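Local atomic coordinates of cytochrome P450 (CYP102L1) (Mycobacterium phage Adler, PDB entry 6N6Q), a protein that binds a haem and probably works as a phage-encoded cytochrome P450 monooxygenase, whose natural substrate is not established. Residues 70-80 / 348-359; 302-310 / 434-442. All blocks are in the same frame, centred on the assembly; numbering follows the deposited sequence.

Contact 1: residues 70-80 / 348-359. With HEM (protoporphyrin IX containing Fe), chain E; CAC (cacodylate ion), chain F.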
loop_
_atom_site.group_PDB
_atom_site.type_symbol
_atom_site.label_atom_id
_atom_site.label_comp_id
_atom_site.label_asym_id
_atom_site.label_seq_id
_atom_site.Cartn_x
_atom_site.Cartn_y
_atom_site.Cartn_z
ATOM N N GLU A 70 -5.108 12.142 19.439
ATOM C CA GLU A 70 -4.062 12.887 20.132
ATOM C C GLU A 70 -2.684 12.509 19.604
ATOM O O GLU A 70 -1.807 13.369 19.466
ATOM C CB GLU A 70 -4.144 12.638 21.638
ATOM C CG GLU A 70 -5.278 13.366 22.337
ATOM C CD GLU A 70 -5.390 12.993 23.804
ATOM O OE1 GLU A 70 -5.804 11.852 24.100
ATOM O OE2 GLU A 70 -5.054 13.836 24.662
ATOM N N ILE A 71 -2.480 11.223 19.306
ATOM C CA ILE A 71 -1.214 10.771 18.737
ATOM C C ILE A 71 -1.008 11.356 17.345
ATOM O O ILE A 71 0.125 11.650 16.945
ATOM C CB ILE A 71 -1.163 9.229 18.723
ATOM C CG1 ILE A 71 -1.268 8.677 20.145
ATOM C CG2 ILE A 71 0.113 8.731 18.072
ATOM C CD1 ILE A 71 -0.060 8.975 21.004
ATOM N N ASN A 72 -2.090 11.552 16.591
ATOM C CA ASN A 72 -2.009 12.120 15.252
ATOM C C ASN A 72 -1.902 13.643 15.252
ATOM O O ASN A 72 -2.103 14.261 14.199
ATOM C CB ASN A 72 -3.217 11.686 14.419
ATOM C CG ASN A 72 -3.235 10.193 14.151
ATOM O OD1 ASN A 72 -2.211 9.518 14.264
ATOM N ND2 ASN A 72 -4.401 9.671 13.787
ATOM N N ASN A 73 -1.600 14.263 16.387
ATOM C CA ASN A 73 -1.463 15.714 16.436
ATOM C C ASN A 73 -0.110 16.124 15.866
ATOM O O ASN A 73 0.925 15.682 16.377
ATOM C CB ASN A 73 -1.607 16.221 17.862
ATOM C CG ASN A 73 -1.419 17.718 17.964
ATOM O OD1 ASN A 73 -0.314 18.201 18.208
ATOM N ND2 ASN A 73 -2.499 18.466 17.766
ATOM N N PRO A 74 -0.069 16.967 14.831
ATOM C CA PRO A 74 1.218 17.276 14.188
ATOM C C PRO A 74 2.135 18.154 15.024
ATOM O O PRO A 74 3.350 18.140 14.789
ATOM C CB PRO A 74 0.798 17.984 12.894
ATOM C CG PRO A 74 -0.526 18.591 13.221
ATOM C CD PRO A 74 -1.200 17.638 14.168
ATOM N N GLN A 75 1.607 18.914 15.984
ATOM C CA GLN A 75 2.464 19.783 16.784
ATOM C C GLN A 75 3.238 19.011 17.846
ATOM O O GLN A 75 4.380 19.369 18.153
ATOM C CB GLN A 75 1.638 20.887 17.446
ATOM C CG GLN A 75 1.127 21.957 16.491
ATOM C CD GLN A 75 -0.079 21.505 15.694
ATOM O OE1 GLN A 75 -0.694 20.483 16.000
ATOM N NE2 GLN A 75 -0.427 22.268 14.663
ATOM N N LEU A 76 2.645 17.959 18.410
ATOM C CA LEU A 76 3.276 17.208 19.488
ATOM C C LEU A 76 3.937 15.916 19.029
ATOM O O LEU A 76 4.966 15.531 19.592
ATOM C CB LEU A 76 2.248 16.881 20.578
ATOM C CG LEU A 76 1.612 18.071 21.300
ATOM C CD1 LEU A 76 0.710 17.591 22.431
ATOM C CD2 LEU A 76 2.680 19.017 21.826
ATOM N N TRP A 77 3.381 15.237 18.030
ATOM C CA TRP A 77 3.906 13.960 17.576
ATOM C C TRP A 77 4.303 14.039 16.107
ATOM O O TRP A 77 3.909 14.955 15.380
ATOM C CB TRP A 77 2.882 12.836 17.781
ATOM C CG TRP A 77 2.533 12.598 19.216
ATOM C CD1 TRP A 77 1.715 13.361 19.998
ATOM C CD2 TRP A 77 2.986 11.519 20.043
ATOM N NE1 TRP A 77 1.635 12.827 21.260
ATOM C CE2 TRP A 77 2.405 11.695 21.314
ATOM C CE3 TRP A 77 3.824 10.419 19.832
ATOM C CZ2 TRP A 77 2.638 10.816 22.371
ATOM C CZ3 TRP A 77 4.057 9.548 20.882
ATOM C CH2 TRP A 77 3.464 9.752 22.135
ATOM N N GLU A 78 5.094 13.058 15.679
ATOM C CA GLU A 78 5.578 12.987 14.309
ATOM C C GLU A 78 5.850 11.528 13.967
ATOM O O GLU A 78 5.725 10.638 14.813
ATOM C CB GLU A 78 6.828 13.852 14.123
ATOM C CG GLU A 78 8.012 13.404 14.956
ATOM C CD GLU A 78 9.221 14.297 14.774
ATOM O OE1 GLU A 78 9.058 15.412 14.234
ATOM O OE2 GLU A 78 10.332 13.884 15.167
ATOM N N LYS A 79 6.230 11.287 12.714
ATOM C CA LYS A 79 6.450 9.924 12.251
ATOM C C LYS A 79 7.652 9.295 12.940
ATOM O O LYS A 79 8.707 9.919 13.086
ATOM C CB LYS A 79 6.653 9.895 10.735
ATOM C CG LYS A 79 7.440 8.677 10.255
ATOM C CD LYS A 79 7.044 8.232 8.861
ATOM C CE LYS A 79 7.721 6.915 8.512
ATOM N NZ LYS A 79 7.161 6.297 7.279
ATOM N N ASN A 80 7.485 8.046 13.364
ATOM C CA ASN A 80 8.572 7.234 13.887
ATOM C C ASN A 80 8.901 6.137 12.886
ATOM O O ASN A 80 8.013 5.387 12.468
ATOM C CB ASN A 80 8.202 6.618 15.239
ATOM C CG ASN A 80 9.280 5.691 15.769
ATOM O OD1 ASN A 80 9.159 4.466 15.690
ATOM N ND2 ASN A 80 10.348 6.272 16.306
ATOM N N TYR A 348 0.801 2.484 11.780
ATOM C CA TYR A 348 1.990 3.306 11.631
ATOM C C TYR A 348 2.544 3.635 13.009
ATOM O O TYR A 348 1.844 3.550 14.022
ATOM C CB TYR A 348 1.693 4.592 10.845
ATOM C CG TYR A 348 0.491 5.354 11.351
ATOM C CD1 TYR A 348 -0.786 5.064 10.886
ATOM C CD2 TYR A 348 0.630 6.368 12.289
ATOM C CE1 TYR A 348 -1.887 5.757 11.343
ATOM C CE2 TYR A 348 -0.467 7.068 12.752
ATOM C CZ TYR A 348 -1.722 6.759 12.275
ATOM O OH TYR A 348 -2.818 7.452 12.735
ATOM N N PHE A 349 3.818 4.011 13.035
ATOM C CA PHE A 349 4.523 4.315 14.272
ATOM C C PHE A 349 4.704 5.819 14.403
ATOM O O PHE A 349 5.123 6.485 13.449
ATOM C CB PHE A 349 5.880 3.611 14.314
ATOM C CG PHE A 349 5.786 2.131 14.542
ATOM C CD1 PHE A 349 5.692 1.620 15.829
ATOM C CD2 PHE A 349 5.791 1.248 13.474
ATOM C CE1 PHE A 349 5.608 0.256 16.045
ATOM C CE2 PHE A 349 5.705 -0.116 13.683
ATOM C CZ PHE A 349 5.614 -0.612 14.970
ATOM N N ARG A 350 4.391 6.348 15.583
ATOM C CA ARG A 350 4.558 7.762 15.870
ATOM C C ARG A 350 5.518 7.937 17.037
ATOM O O ARG A 350 5.728 7.022 17.835
ATOM C CB ARG A 350 3.216 8.430 16.186
ATOM C CG ARG A 350 2.185 8.297 15.078
ATOM C CD ARG A 350 1.481 9.616 14.835
ATOM N NE ARG A 350 2.156 10.420 13.823
ATOM C CZ ARG A 350 2.050 11.741 13.726
ATOM N NH1 ARG A 350 1.309 12.414 14.597
ATOM N NH2 ARG A 350 2.693 12.392 12.766
ATOM N N GLN A 351 6.109 9.126 17.123
ATOM C CA GLN A 351 7.048 9.447 18.188
ATOM C C GLN A 351 6.766 10.855 18.689
ATOM O O GLN A 351 6.239 11.698 17.958
ATOM C CB GLN A 351 8.507 9.329 17.720
ATOM C CG GLN A 351 8.912 10.355 16.681
ATOM C CD GLN A 351 10.298 10.108 16.127
ATOM O OE1 GLN A 351 10.824 8.998 16.208
ATOM N NE2 GLN A 351 10.901 11.145 15.559
ATOM N N ALA A 352 7.111 11.098 19.952
ATOM C CA ALA A 352 6.801 12.361 20.608
ATOM C C ALA A 352 7.883 13.391 20.308
ATOM O O ALA A 352 9.072 13.137 20.529
ATOM C CB ALA A 352 6.659 12.161 22.116
ATOM N N LYS A 353 7.464 14.555 19.804
ATOM C CA LYS A 353 8.418 15.625 19.531
ATOM C C LYS A 353 8.900 16.283 20.816
ATOM O O LYS A 353 10.009 16.826 20.856
ATOM C CB LYS A 353 7.789 16.665 18.603
ATOM C CG LYS A 353 7.378 16.110 17.250
ATOM C CD LYS A 353 6.493 17.080 16.484
ATOM C CE LYS A 353 7.243 18.343 16.099
ATOM N NZ LYS A 353 6.361 19.299 15.375
ATOM N N GLN A 354 8.079 16.256 21.865
ATOM C CA GLN A 354 8.425 16.816 23.164
ATOM C C GLN A 354 7.915 15.872 24.242
ATOM O O GLN A 354 7.238 14.880 23.959
ATOM C CB GLN A 354 7.820 18.214 23.361
ATOM C CG GLN A 354 7.897 19.122 22.143
ATOM C CD GLN A 354 6.885 20.249 22.193
ATOM O OE1 GLN A 354 6.341 20.655 21.163
ATOM N NE2 GLN A 354 6.626 20.764 23.391
ATOM N N ASP A 355 8.240 16.189 25.493
ATOM C CA ASP A 355 7.628 15.495 26.620
ATOM C C ASP A 355 6.166 15.907 26.698
ATOM O O ASP A 355 5.858 17.076 26.955
ATOM C CB ASP A 355 8.356 15.825 27.919
ATOM C CG ASP A 355 9.849 15.593 27.827
ATOM O OD1 ASP A 355 10.363 15.446 26.698
ATOM O OD2 ASP A 355 10.509 15.552 28.888
ATOM N N THR A 356 5.257 14.965 26.454
ATOM C CA THR A 356 3.832 15.258 26.448
ATOM C C THR A 356 3.083 14.147 27.169
ATOM O O THR A 356 3.674 13.182 27.665
ATOM C CB THR A 356 3.286 15.420 25.022
ATOM O OG1 THR A 356 3.571 14.239 24.261
ATOM C CG2 THR A 356 3.896 16.635 24.338
ATOM N N THR A 357 1.762 14.304 27.229
ATOM C CA THR A 357 0.850 13.304 27.762
ATOM C C THR A 357 -0.370 13.245 26.858
ATOM O O THR A 357 -0.815 14.273 26.339
ATOM C CB THR A 357 0.405 13.630 29.199
ATOM O OG1 THR A 357 -0.406 14.812 29.193
ATOM C CG2 THR A 357 1.606 13.853 30.114
ATOM N N ILE A 358 -0.910 12.044 26.667
ATOM C CA ILE A 358 -2.151 11.890 25.915
ATOM C C ILE A 358 -3.279 11.601 26.896
ATOM O O ILE A 358 -3.062 11.555 28.111
ATOM C CB ILE A 358 -2.040 10.787 24.848
ATOM C CG1 ILE A 358 -1.505 9.493 25.464
ATOM C CG2 ILE A 358 -1.164 11.248 23.694
ATOM C CD1 ILE A 358 -1.450 8.335 24.494
ATOM N N GLY A 359 -4.488 11.413 26.380
ATOM C CA GLY A 359 -5.625 11.124 27.231
ATOM C C GLY A 359 -6.050 12.290 28.099
ATOM O O GLY A 359 -6.458 13.338 27.589
HETATM C CHA HEM E . 3.324 6.327 3.061
HETATM C CHB HEM E . -0.549 3.397 2.887
HETATM C CHC HEM E . -0.235 3.274 -1.966
HETATM C CHD HEM E . 4.041 5.568 -1.699
HETATM C C1A HEM E . 2.236 5.572 3.452
HETATM C C2A HEM E . 1.727 5.407 4.802
HETATM C C3A HEM E . 0.665 4.602 4.750
HETATM C C4A HEM E . 0.449 4.221 3.369
HETATM C CMA HEM E . -0.181 4.156 5.961
HETATM C CAA HEM E . 2.308 6.038 6.086
HETATM C CBA HEM E . 3.412 5.128 6.616
HETATM C CGA HEM E . 3.891 5.601 7.964
HETATM O O1A HEM E . 3.284 6.547 8.531
HETATM O O2A HEM E . 4.886 5.026 8.476
HETATM C C1B HEM E . -0.837 3.156 1.557
HETATM C C2B HEM E . -2.013 2.476 1.052
HETATM C C3B HEM E . -1.931 2.439 -0.294
HETATM C C4B HEM E . -0.694 3.097 -0.675
HETATM C CMB HEM E . -3.127 1.918 1.969
HETATM C CAB HEM E . -2.908 1.833 -1.336
HETATM C CBB HEM E . -4.044 1.188 -1.045
HETATM C C1C HEM E . 0.934 3.907 -2.338
HETATM C C2C HEM E . 1.387 4.166 -3.690
HETATM C C3C HEM E . 2.562 4.794 -3.634
HETATM C C4C HEM E . 2.912 4.967 -2.229
HETATM C CMC HEM E . 0.649 3.780 -4.991
HETATM C CAC HEM E . 3.350 5.230 -4.893
HETATM C CBC HEM E . 4.512 5.889 -4.833
HETATM C C1D HEM E . 4.223 5.986 -0.394
HETATM C C2D HEM E . 5.354 6.735 0.122
HETATM C C3D HEM E . 5.156 6.944 1.429
HETATM C C4D HEM E . 3.892 6.338 1.799
HETATM C CMD HEM E . 6.577 7.205 -0.696
HETATM C CAD HEM E . 6.107 7.702 2.385
HETATM C CBD HEM E . 5.842 9.202 2.303
HETATM C CGD HEM E . 6.701 9.935 3.303
HETATM O O1D HEM E . 7.069 11.109 3.032
HETATM O O2D HEM E . 7.027 9.349 4.369
HETATM N NA HEM E . 1.428 4.830 2.609
HETATM N NB HEM E . -0.059 3.520 0.477
HETATM N NC HEM E . 1.891 4.411 -1.479
HETATM N ND HEM E . 3.353 5.764 0.660
HETATM FE FE HEM E . 1.724 4.507 0.575
HETATM AS AS CAC F . 14.298 10.777 13.413
HETATM O O1 CAC F . 14.939 11.937 12.302
HETATM O O2 CAC F . 12.883 9.850 13.070
HETATM C C1 CAC F . 15.720 9.568 13.859
HETATM C C2 CAC F . 14.054 11.676 15.087
HETATM O O HOH W 1 5.541 4.291 10.975
#
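An antiparallel edge pairing of the cytochrome P450 beta domain forms this contact: strand 77-79 runs along strand 348-352 as the outermost member of a five-stranded mixed sheet, beside the haem. Glu78 and Gln351 make the hydrogen-bonded pair, Glu78 N reaching Gln351 O at 2.9 Å, and Trp77 faces Ala352 in the neighbouring non-hydrogen-bonded pair. On the Trp77 side of the sheet, Ala352 CB sits 3.9 Å from the centroid of the six-membered ring and 10° off its normal, a CH-pi contact; Ile71 CD1 lies over the opposite face of the ring, sandwiching the indole. On the Glu78 side, the Gln351 amide works at both ends: NE2 donates to Glu78 OE2 on its anti side at 2.8 Å, while OE1 accepts from Asn80 ND2, which fixes the rotation of the amide. Arg350, bent at chi2 (-136°) and chi3 (91°), turns its guanidinium back to the C-terminal end of helix 65-71, where NH1 meets a lone pair of Ile71 O at 2.7 Å with Glu78 CA over one face. Tyr348 OH donates to Asn72 OD1 (2.6 Å) at the edge of the phenol ring. Toward the haem, Lys79 NZ bonds propionate atom O2A of the cofactor at 2.9 Å, and a water accepts from Phe349 N at 2.7 Å.

Contact 2: residues 302-310 / 434-442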
loop_
_atom_site.group_PDB
_atom_site.type_symbol
_atom_site.label_atom_id
_atom_site.label_comp_id
_atom_site.label_asym_id
_atom_site.label_seq_id
_atom_site.Cartn_x
_atom_site.Cartn_y
_atom_site.Cartn_z
ATOM N N ALA A 302 -23.866 -6.056 -7.392
ATOM C CA ALA A 302 -24.892 -5.596 -8.322
ATOM C C ALA A 302 -24.900 -4.075 -8.423
ATOM O O ALA A 302 -24.966 -3.516 -9.524
ATOM C CB ALA A 302 -26.265 -6.116 -7.891
ATOM N N GLN A 303 -24.828 -3.387 -7.281
ATOM C CA GLN A 303 -24.866 -1.929 -7.299
ATOM C C GLN A 303 -23.611 -1.348 -7.942
ATOM O O GLN A 303 -23.679 -0.327 -8.637
ATOM C CB GLN A 303 -25.049 -1.392 -5.879
ATOM C CG GLN A 303 -25.263 0.110 -5.813
ATOM C CD GLN A 303 -25.746 0.580 -4.453
ATOM O OE1 GLN A 303 -26.055 -0.228 -3.576
ATOM N NE2 GLN A 303 -25.814 1.896 -4.273
ATOM N N ALA A 304 -22.460 -1.987 -7.732
ATOM C CA ALA A 304 -21.232 -1.513 -8.363
ATOM C C ALA A 304 -21.222 -1.823 -9.855
ATOM O O ALA A 304 -20.827 -0.980 -10.668
ATOM C CB ALA A 304 -20.014 -2.127 -7.674
ATOM N N ARG A 305 -21.658 -3.029 -10.232
ATOM C CA ARG A 305 -21.715 -3.377 -11.648
ATOM C C ARG A 305 -22.713 -2.504 -12.397
ATOM O O ARG A 305 -22.544 -2.259 -13.596
ATOM C CB ARG A 305 -22.067 -4.855 -11.816
ATOM C CG ARG A 305 -21.554 -5.476 -13.103
ATOM C CD ARG A 305 -21.850 -6.968 -13.163
ATOM N NE ARG A 305 -21.302 -7.691 -12.019
ATOM C CZ ARG A 305 -20.055 -8.150 -11.947
ATOM N NH1 ARG A 305 -19.217 -7.955 -12.955
ATOM N NH2 ARG A 305 -19.645 -8.800 -10.866
ATOM N N ALA A 306 -23.752 -2.020 -11.711
ATOM C CA ALA A 306 -24.700 -1.117 -12.354
ATOM C C ALA A 306 -24.111 0.274 -12.541
ATOM O O ALA A 306 -24.443 0.961 -13.513
ATOM C CB ALA A 306 -25.993 -1.041 -11.542
ATOM N N GLU A 307 -23.239 0.705 -11.625
ATOM C CA GLU A 307 -22.631 2.025 -11.749
ATOM C C GLU A 307 -21.620 2.062 -12.889
ATOM O O GLU A 307 -21.504 3.074 -13.591
ATOM C CB GLU A 307 -21.969 2.425 -10.433
ATOM C CG GLU A 307 -21.564 3.887 -10.361
ATOM C CD GLU A 307 -20.802 4.218 -9.091
ATOM O OE1 GLU A 307 -19.811 3.517 -8.790
ATOM O OE2 GLU A 307 -21.200 5.173 -8.388
ATOM N N VAL A 308 -20.878 0.971 -13.090
ATOM C CA VAL A 308 -19.912 0.927 -14.181
ATOM C C VAL A 308 -20.572 0.601 -15.515
ATOM O O VAL A 308 -20.010 0.925 -16.570
ATOM C CB VAL A 308 -18.788 -0.079 -13.882
ATOM C CG1 VAL A 308 -18.103 0.270 -12.566
ATOM C CG2 VAL A 308 -19.329 -1.501 -13.843
ATOM N N ASP A 309 -21.750 -0.029 -15.501
ATOM C CA ASP A 309 -22.486 -0.234 -16.745
ATOM C C ASP A 309 -23.087 1.074 -17.243
ATOM O O ASP A 309 -23.103 1.337 -18.452
ATOM C CB ASP A 309 -23.579 -1.286 -16.553
ATOM C CG ASP A 309 -23.027 -2.698 -16.497
ATOM O OD1 ASP A 309 -21.792 -2.862 -16.593
ATOM O OD2 ASP A 309 -23.831 -3.645 -16.355
ATOM N N ALA A 310 -23.576 1.910 -16.325
ATOM C CA ALA A 310 -24.167 3.182 -16.723
ATOM C C ALA A 310 -23.115 4.161 -17.228
ATOM O O ALA A 310 -23.420 5.016 -18.065
ATOM C CB ALA A 310 -24.940 3.792 -15.553
ATOM N N ALA A 434 -13.213 -1.193 -11.830
ATOM C CA ALA A 434 -14.248 -0.880 -12.810
ATOM C C ALA A 434 -14.108 -1.749 -14.052
ATOM O O ALA A 434 -15.107 -2.239 -14.589
ATOM C CB ALA A 434 -14.195 0.601 -13.184
ATOM N N ALA A 435 -12.873 -1.961 -14.514
ATOM C CA ALA A 435 -12.659 -2.792 -15.694
ATOM C C ALA A 435 -13.028 -4.246 -15.425
ATOM O O ALA A 435 -13.624 -4.909 -16.279
ATOM C CB ALA A 435 -11.206 -2.682 -16.155
ATOM N N ILE A 436 -12.686 -4.757 -14.242
ATOM C CA ILE A 436 -12.974 -6.153 -13.925
ATOM C C ILE A 436 -14.479 -6.383 -13.830
ATOM O O ILE A 436 -15.013 -7.337 -14.408
ATOM C CB ILE A 436 -12.247 -6.564 -12.630
ATOM C CG1 ILE A 436 -10.734 -6.590 -12.861
ATOM C CG2 ILE A 436 -12.742 -7.918 -12.140
ATOM C CD1 ILE A 436 -9.923 -6.793 -11.604
ATOM N N LEU A 437 -15.185 -5.507 -13.110
ATOM C CA LEU A 437 -16.633 -5.649 -12.976
ATOM C C LEU A 437 -17.348 -5.455 -14.306
ATOM O O LEU A 437 -18.406 -6.055 -14.533
ATOM C CB LEU A 437 -17.165 -4.652 -11.951
ATOM C CG LEU A 437 -16.823 -4.917 -10.487
ATOM C CD1 LEU A 437 -17.409 -3.822 -9.620
ATOM C CD2 LEU A 437 -17.344 -6.280 -10.065
ATOM N N HIS A 438 -16.798 -4.621 -15.187
ATOM C CA HIS A 438 -17.414 -4.374 -16.483
ATOM C C HIS A 438 -17.229 -5.548 -17.439
ATOM O O HIS A 438 -18.131 -5.842 -18.232
ATOM C CB HIS A 438 -16.833 -3.097 -17.093
ATOM C CG HIS A 438 -17.464 -2.698 -18.388
ATOM N ND1 HIS A 438 -17.098 -3.252 -19.596
ATOM C CD2 HIS A 438 -18.427 -1.787 -18.667
ATOM C CE1 HIS A 438 -17.816 -2.706 -20.562
ATOM N NE2 HIS A 438 -18.629 -1.815 -20.026
ATOM N N GLN A 439 -16.088 -6.232 -17.369
ATOM C CA GLN A 439 -15.742 -7.285 -18.314
ATOM C C GLN A 439 -16.041 -8.687 -17.808
ATOM O O GLN A 439 -16.378 -9.562 -18.615
ATOM C CB GLN A 439 -14.254 -7.200 -18.674
ATOM C CG GLN A 439 -13.852 -5.894 -19.324
ATOM C CD GLN A 439 -14.542 -5.677 -20.654
ATOM O OE1 GLN A 439 -15.264 -4.698 -20.839
ATOM N NE2 GLN A 439 -14.320 -6.592 -21.591
ATOM N N PHE A 440 -15.917 -8.934 -16.507
ATOM C CA PHE A 440 -16.055 -10.274 -15.960
ATOM C C PHE A 440 -17.086 -10.288 -14.842
ATOM O O PHE A 440 -17.441 -9.251 -14.276
ATOM C CB PHE A 440 -14.722 -10.807 -15.414
ATOM C CG PHE A 440 -13.588 -10.726 -16.391
ATOM C CD1 PHE A 440 -13.439 -11.682 -17.381
ATOM C CD2 PHE A 440 -12.662 -9.699 -16.313
ATOM C CE1 PHE A 440 -12.394 -11.612 -18.277
ATOM C CE2 PHE A 440 -11.614 -9.624 -17.207
ATOM C CZ PHE A 440 -11.480 -10.582 -18.191
ATOM N N GLU A 441 -17.564 -11.490 -14.534
ATOM C CA GLU A 441 -18.297 -11.757 -13.308
ATOM C C GLU A 441 -17.459 -12.675 -12.426
ATOM O O GLU A 441 -16.696 -13.511 -12.920
ATOM C CB GLU A 441 -19.668 -12.380 -13.590
ATOM C CG GLU A 441 -19.632 -13.716 -14.308
ATOM C CD GLU A 441 -21.012 -14.162 -14.749
ATOM O OE1 GLU A 441 -21.858 -13.284 -15.026
ATOM O OE2 GLU A 441 -21.255 -15.386 -14.812
ATOM N N LEU A 442 -17.594 -12.500 -11.116
ATOM C CA LEU A 442 -16.686 -13.099 -10.148
ATOM C C LEU A 442 -17.337 -14.325 -9.518
ATOM O O LEU A 442 -18.432 -14.232 -8.954
ATOM C CB LEU A 442 -16.306 -12.080 -9.074
ATOM C CG LEU A 442 -15.940 -10.678 -9.566
ATOM C CD1 LEU A 442 -15.809 -9.714 -8.398
ATOM C CD2 LEU A 442 -14.657 -10.705 -10.378
#
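This is a nearly perpendicular helix-helix contact on the far side of the P450 fold from the beta domain, with helices 302-310 and 434-439 crossing at -94° and their axes 9.0 Å apart at closest approach. Small and branched apolar groups fill the crossing: Ala304 CB touches Leu437 CD1 at 3.7 Å, and Val308 CG1 meets Ala434 CB at 4.0 Å. Arg305 adds the polar part. With CG anti to the backbone N (chi1 -153°) and a bend at chi3, its chain reaches over the C-terminal end of the second helix, where NH1 lies 2.6 Å from both Leu437 O and Phe440 O. Both bonds are weak, their N-H...acceptor angles being near 120°, yet they bring one nitrogen to two carbonyls where the helix gives way to strand 440-444. Leu437 CD2 approaches from over one guanidinium face, 3.5 Å from Arg305 NH2. At the other end His438 lays its ring edge toward Val308 O, with CD2 at 3.8 Å, while Asp309 OD1 forms salt bridges with Arg470 and Arg315. Helix 329-341 flanks the crossing through Tyr330 on Ala304 and Leu331 on Ala434; Phe440, its CB directed away from 302-310, packs against both helix 119-145 and strand 464-469.

How the contacts relate
From the N terminus the chain first supplies 70-80, then runs through the largely helical body, where 302-310 occurs, before 348-359 returns to 70-80 and closes contact 1 over 267 intervening residues, 179 of them helical. Residues 434-442 then come back to 302-310, closing contact 2 over 123 residues. The order of the four segments alternates, so the two loops cross and neither nests in the other. Contacts 1 and 2 lie on opposite sides of the chain's centre; the centres of contact 1 and contact 2 are about 42 Å apart, and the nearest atoms of contact 1 and contact 2 about 27 Å. Contact 1 ties the edge of the mixed sheet together beside the haem, whereas contact 2 joins helix 298-311 to helix 422-439 and the strand following it.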